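Local coordinates for protein 2-hydroxy-3-oxopropionate reductase (Polaromonas sp. JS666, PDB 4DLL) that probably catalyses the reversible NAD(P)H-dependent reduction of 2-hydroxy-3-oxopropanoate (tartronate semialdehyde) to D-glycerate, as a member of the beta-hydroxyacid dehydrogenase family, at residues A[117-122]-A[144-149]; A[168-173]-A[186-191]. All blocks are in the same frame, centred on the assembly; numbering follows the deposited sequence.

Interaction 1: A[117-122]-A[144-149]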
# COMPACT_ATOMS: atom_id res chain seq x y z
N GLY A 117 15.88 -1.91 38.29
CA GLY A 117 16.02 -2.94 37.23
C GLY A 117 14.79 -3.19 36.35
O GLY A 117 14.86 -3.90 35.37
N SER A 118 13.65 -2.61 36.69
CA SER A 118 12.44 -2.90 35.98
C SER A 118 12.46 -2.13 34.65
O SER A 118 13.19 -1.15 34.49
CB SER A 118 11.22 -2.51 36.84
OG SER A 118 11.22 -1.10 37.10
N LEU A 119 11.59 -2.52 33.74
CA LEU A 119 11.49 -1.90 32.43
C LEU A 119 10.07 -1.39 32.20
O LEU A 119 9.12 -2.05 32.59
CB LEU A 119 11.79 -2.93 31.33
CG LEU A 119 13.20 -2.90 30.72
CD1 LEU A 119 14.23 -3.55 31.70
CD2 LEU A 119 13.26 -3.53 29.34
N PHE A 120 9.97 -0.24 31.54
CA PHE A 120 8.71 0.33 31.14
C PHE A 120 8.62 0.33 29.63
O PHE A 120 9.45 0.88 28.98
CB PHE A 120 8.59 1.74 31.70
CG PHE A 120 7.32 2.46 31.32
CD1 PHE A 120 7.26 3.23 30.17
CD2 PHE A 120 6.23 2.44 32.16
CE1 PHE A 120 6.10 3.97 29.80
CE2 PHE A 120 5.05 3.15 31.83
CZ PHE A 120 4.99 3.92 30.63
N LEU A 121 7.58 -0.32 29.10
CA LEU A 121 7.33 -0.47 27.67
C LEU A 121 6.17 0.43 27.34
O LEU A 121 5.06 0.16 27.80
CB LEU A 121 6.97 -1.92 27.32
CG LEU A 121 8.10 -2.81 26.75
CD1 LEU A 121 9.38 -2.72 27.52
CD2 LEU A 121 7.69 -4.26 26.63
N ASP A 122 6.42 1.49 26.57
CA ASP A 122 5.33 2.32 26.09
C ASP A 122 4.88 1.95 24.70
O ASP A 122 5.62 2.09 23.72
CB ASP A 122 5.60 3.82 26.21
CG ASP A 122 4.28 4.62 26.26
OD1 ASP A 122 3.24 4.08 25.75
OD2 ASP A 122 4.25 5.75 26.83
N ALA A 144 14.49 1.77 33.12
CA ALA A 144 14.60 1.67 31.68
C ALA A 144 13.27 1.94 30.99
O ALA A 144 12.22 1.73 31.53
CB ALA A 144 15.18 0.21 31.26
N HIS A 145 13.35 2.35 29.74
CA HIS A 145 12.21 2.73 28.95
C HIS A 145 12.54 2.26 27.54
O HIS A 145 13.65 2.45 27.07
CB HIS A 145 12.13 4.24 28.94
CG HIS A 145 10.90 4.80 28.29
ND1 HIS A 145 10.81 5.01 26.93
CD2 HIS A 145 9.76 5.29 28.82
CE1 HIS A 145 9.64 5.54 26.65
NE2 HIS A 145 8.98 5.71 27.77
N LEU A 146 11.59 1.59 26.89
CA LEU A 146 11.62 1.43 25.44
C LEU A 146 10.31 1.94 24.95
O LEU A 146 9.34 1.89 25.70
CB LEU A 146 11.64 -0.02 25.05
CG LEU A 146 12.96 -0.69 25.18
CD1 LEU A 146 13.00 -0.97 26.60
CD2 LEU A 146 12.73 -1.96 24.39
N ASP A 147 10.26 2.32 23.69
CA ASP A 147 9.00 2.77 23.13
C ASP A 147 8.76 1.74 22.06
O ASP A 147 9.60 1.58 21.17
CB ASP A 147 9.03 4.26 22.62
CG ASP A 147 10.22 4.58 21.73
OD1 ASP A 147 11.40 4.52 22.20
OD2 ASP A 147 10.00 4.94 20.56
N THR A 148 7.66 1.00 22.23
CA THR A 148 7.41 -0.19 21.46
C THR A 148 5.99 -0.24 20.87
O THR A 148 5.19 -1.14 21.21
CB THR A 148 7.76 -1.50 22.26
OG1 THR A 148 6.80 -1.76 23.28
CG2 THR A 148 9.14 -1.38 22.93
N PRO A 149 5.66 0.74 20.00
CA PRO A 149 4.35 0.66 19.27
C PRO A 149 4.24 -0.49 18.31
O PRO A 149 5.28 -1.05 17.86
CB PRO A 149 4.30 1.96 18.49
CG PRO A 149 5.71 2.39 18.40
CD PRO A 149 6.39 1.96 19.65
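Phe120 and His145 lie side by side on one face of the parallel strands 119-122 and 144-147, neighbours in the Rossmann-type sheet; helix 128-140, the beta-alpha-beta crossover between them, covers that face. In each, CG is anti to the backbone N (chi1 179° and -173°), which sends the rings off the same way. Their planes are tilted by 25° but slid apart with little overlap, and the touch is local, Phe120 CD1 to His145 CD2 at 3.5 Å. Asp122 CB comes within 4.2 Å of His145 NE2, a nitrogen with no polar partner in the model.

The other face is aliphatic. Leu119 sets CG 3.7 Å from Ala144 CB and carries CD2 to Leu146 CD1 at 3.8 Å. Leu121 runs alongside Leu146, CD1 to CD1 at 4.1 Å, and turns CG to Thr148 OG1, another buried atom lacking a mate.

In the backbone ladder Phe120 and Asp122 donate to Ala144 O and Leu146 O and accept from Leu146 N and Thr148 N. Asp147 instead turns its carboxylate to the backbone nitrogens of Gly193 and Gln196. Cohesion across the two strands therefore comes from main-chain bonds and apolar contact, with no side-chain hydrogen bond between them.

Interaction 2: A[168-173]-A[186-191]; sequences GKPADF and ATHVGP
The last beta-alpha-beta unit of the nucleotide-binding domain, strand 162-167, helix 170-183 and strand 184-190, is tied together here where the helix begins. The main contact is an offset stack of Phe173 on His188, with centroids 4.8 Å apart and planes only 9° from parallel. The two side chains slide past each other in opposite directions, each putting its own CB over the other's ring: His188 CB is 3.7 Å from the Phe173 centroid, and Phe173 CB is 4.1 Å from the imidazole centroid. With CG anti to the backbone N in both residues (chi1 172° in Phe173, -172° in His188), the rings extend far enough for this double CH-pi contact. Farther along the phenyl, Phe173 CE1 touches Ala186 CB at 4.1 Å.

His188 NE2 donates to Gly168 O at 2.8 Å. The acceptor lies in the imidazole plane, but the nitrogen stands well above the carbonyl plane of Gly168. This bond and the stack together fix the rotation of the imidazole. An alanine in place of His188 would keep the CB over the phenyl but would probably leave Gly168 O without this donor and open a gap over Phe173 CB where the imidazole had lain. Gly168 N, for its part, bonds to Gly190 O at 2.8 Å, using a lone pair in the carbonyl plane.

Lys169, the N-cap residue, folds back until NZ is 3.4 Å from Pro191 CB. Farther in, Phe173 packs on Leu146 of strand 144-151, Ala166 of strand 162-167 and Leu180 of its own helix, while Val189 meets helix 194-222 and Ala233 of the second subunit.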
# COMPACT_ATOMS: atom_id res chain seq x y z
N GLY A 168 15.12 2.47 21.83
CA GLY A 168 15.82 2.48 23.14
C GLY A 168 17.19 1.83 23.04
O GLY A 168 17.75 1.72 21.96
N LYS A 169 17.69 1.33 24.17
CA LYS A 169 19.07 0.83 24.23
C LYS A 169 19.11 -0.67 23.87
O LYS A 169 18.17 -1.36 24.14
CB LYS A 169 19.73 1.18 25.61
CG LYS A 169 19.64 2.74 25.96
CD LYS A 169 20.37 3.68 24.86
CE LYS A 169 19.80 5.14 24.65
NZ LYS A 169 18.61 5.25 23.64
N PRO A 170 20.17 -1.17 23.21
CA PRO A 170 20.14 -2.58 22.79
C PRO A 170 19.94 -3.54 23.95
O PRO A 170 19.08 -4.39 23.88
CB PRO A 170 21.49 -2.78 22.09
CG PRO A 170 21.84 -1.48 21.61
CD PRO A 170 21.40 -0.52 22.72
N ALA A 171 20.68 -3.35 25.05
CA ALA A 171 20.53 -4.19 26.25
C ALA A 171 19.11 -4.23 26.80
O ALA A 171 18.65 -5.28 27.18
CB ALA A 171 21.49 -3.73 27.34
N ASP A 172 18.41 -3.09 26.82
CA ASP A 172 17.04 -3.06 27.30
C ASP A 172 16.13 -3.83 26.31
O ASP A 172 15.26 -4.63 26.73
CB ASP A 172 16.58 -1.61 27.49
CG ASP A 172 17.25 -0.92 28.68
OD1 ASP A 172 17.52 -1.60 29.68
OD2 ASP A 172 17.48 0.32 28.64
N PHE A 173 16.35 -3.61 25.00
CA PHE A 173 15.59 -4.27 23.99
C PHE A 173 15.80 -5.77 24.08
O PHE A 173 14.84 -6.51 23.95
CB PHE A 173 15.96 -3.76 22.57
CG PHE A 173 15.32 -4.54 21.46
CD1 PHE A 173 13.98 -4.27 21.07
CD2 PHE A 173 16.05 -5.55 20.79
CE1 PHE A 173 13.36 -4.96 20.05
CE2 PHE A 173 15.44 -6.30 19.75
CZ PHE A 173 14.09 -6.01 19.36
N ALA A 186 9.33 -8.24 16.63
CA ALA A 186 9.83 -6.92 17.05
C ALA A 186 11.14 -6.62 16.37
O ALA A 186 11.96 -7.52 16.12
CB ALA A 186 10.02 -6.86 18.59
N THR A 187 11.32 -5.34 16.06
CA THR A 187 12.47 -4.83 15.36
C THR A 187 12.96 -3.60 16.10
O THR A 187 12.18 -2.63 16.41
CB THR A 187 12.08 -4.40 13.92
OG1 THR A 187 11.42 -5.48 13.24
CG2 THR A 187 13.29 -3.98 13.11
N HIS A 188 14.25 -3.60 16.34
CA HIS A 188 14.87 -2.52 17.07
C HIS A 188 15.23 -1.42 16.10
O HIS A 188 16.09 -1.61 15.25
CB HIS A 188 16.08 -3.02 17.88
CG HIS A 188 16.64 -2.00 18.81
ND1 HIS A 188 17.92 -2.06 19.31
CD2 HIS A 188 16.07 -0.89 19.36
CE1 HIS A 188 18.12 -1.04 20.12
NE2 HIS A 188 17.01 -0.31 20.16
N VAL A 189 14.58 -0.27 16.22
CA VAL A 189 14.65 0.71 15.13
C VAL A 189 15.65 1.83 15.40
O VAL A 189 16.10 2.51 14.46
CB VAL A 189 13.27 1.35 14.79
CG1 VAL A 189 12.36 0.38 13.99
CG2 VAL A 189 12.54 1.85 16.09
N GLY A 190 16.06 2.00 16.65
CA GLY A 190 16.92 3.11 17.02
C GLY A 190 16.79 3.40 18.52
O GLY A 190 16.24 2.57 19.24
N PRO A 191 17.26 4.59 18.98
CA PRO A 191 17.29 5.04 20.38
C PRO A 191 15.94 5.56 20.79
O PRO A 191 15.05 5.58 19.98
CB PRO A 191 18.36 6.16 20.39
CG PRO A 191 19.00 6.10 19.01
CD PRO A 191 17.93 5.59 18.10

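Interaction 1 is buried within the sheet, whereas interaction 2 is partly exposed and fastens the start of helix 170-183 to strand 184-190, the outermost strand at that end of the sheet within this chain. The first joins neighbouring parallel strands by a regular backbone ladder with apolar side chains; the second, helix against strand, depends on a ring stack and a histidine-to-carbonyl bond. They meet directly, since helix 170-183 covers the leucine face of 117-122/144-149: Leu146 CD1 lies 3.7 Å from Asp172 CB, and Leu146 CD2 is 3.7 Å from Phe173 CA. Each closes one beta-alpha-beta unit of the same domain, in succession along the chain.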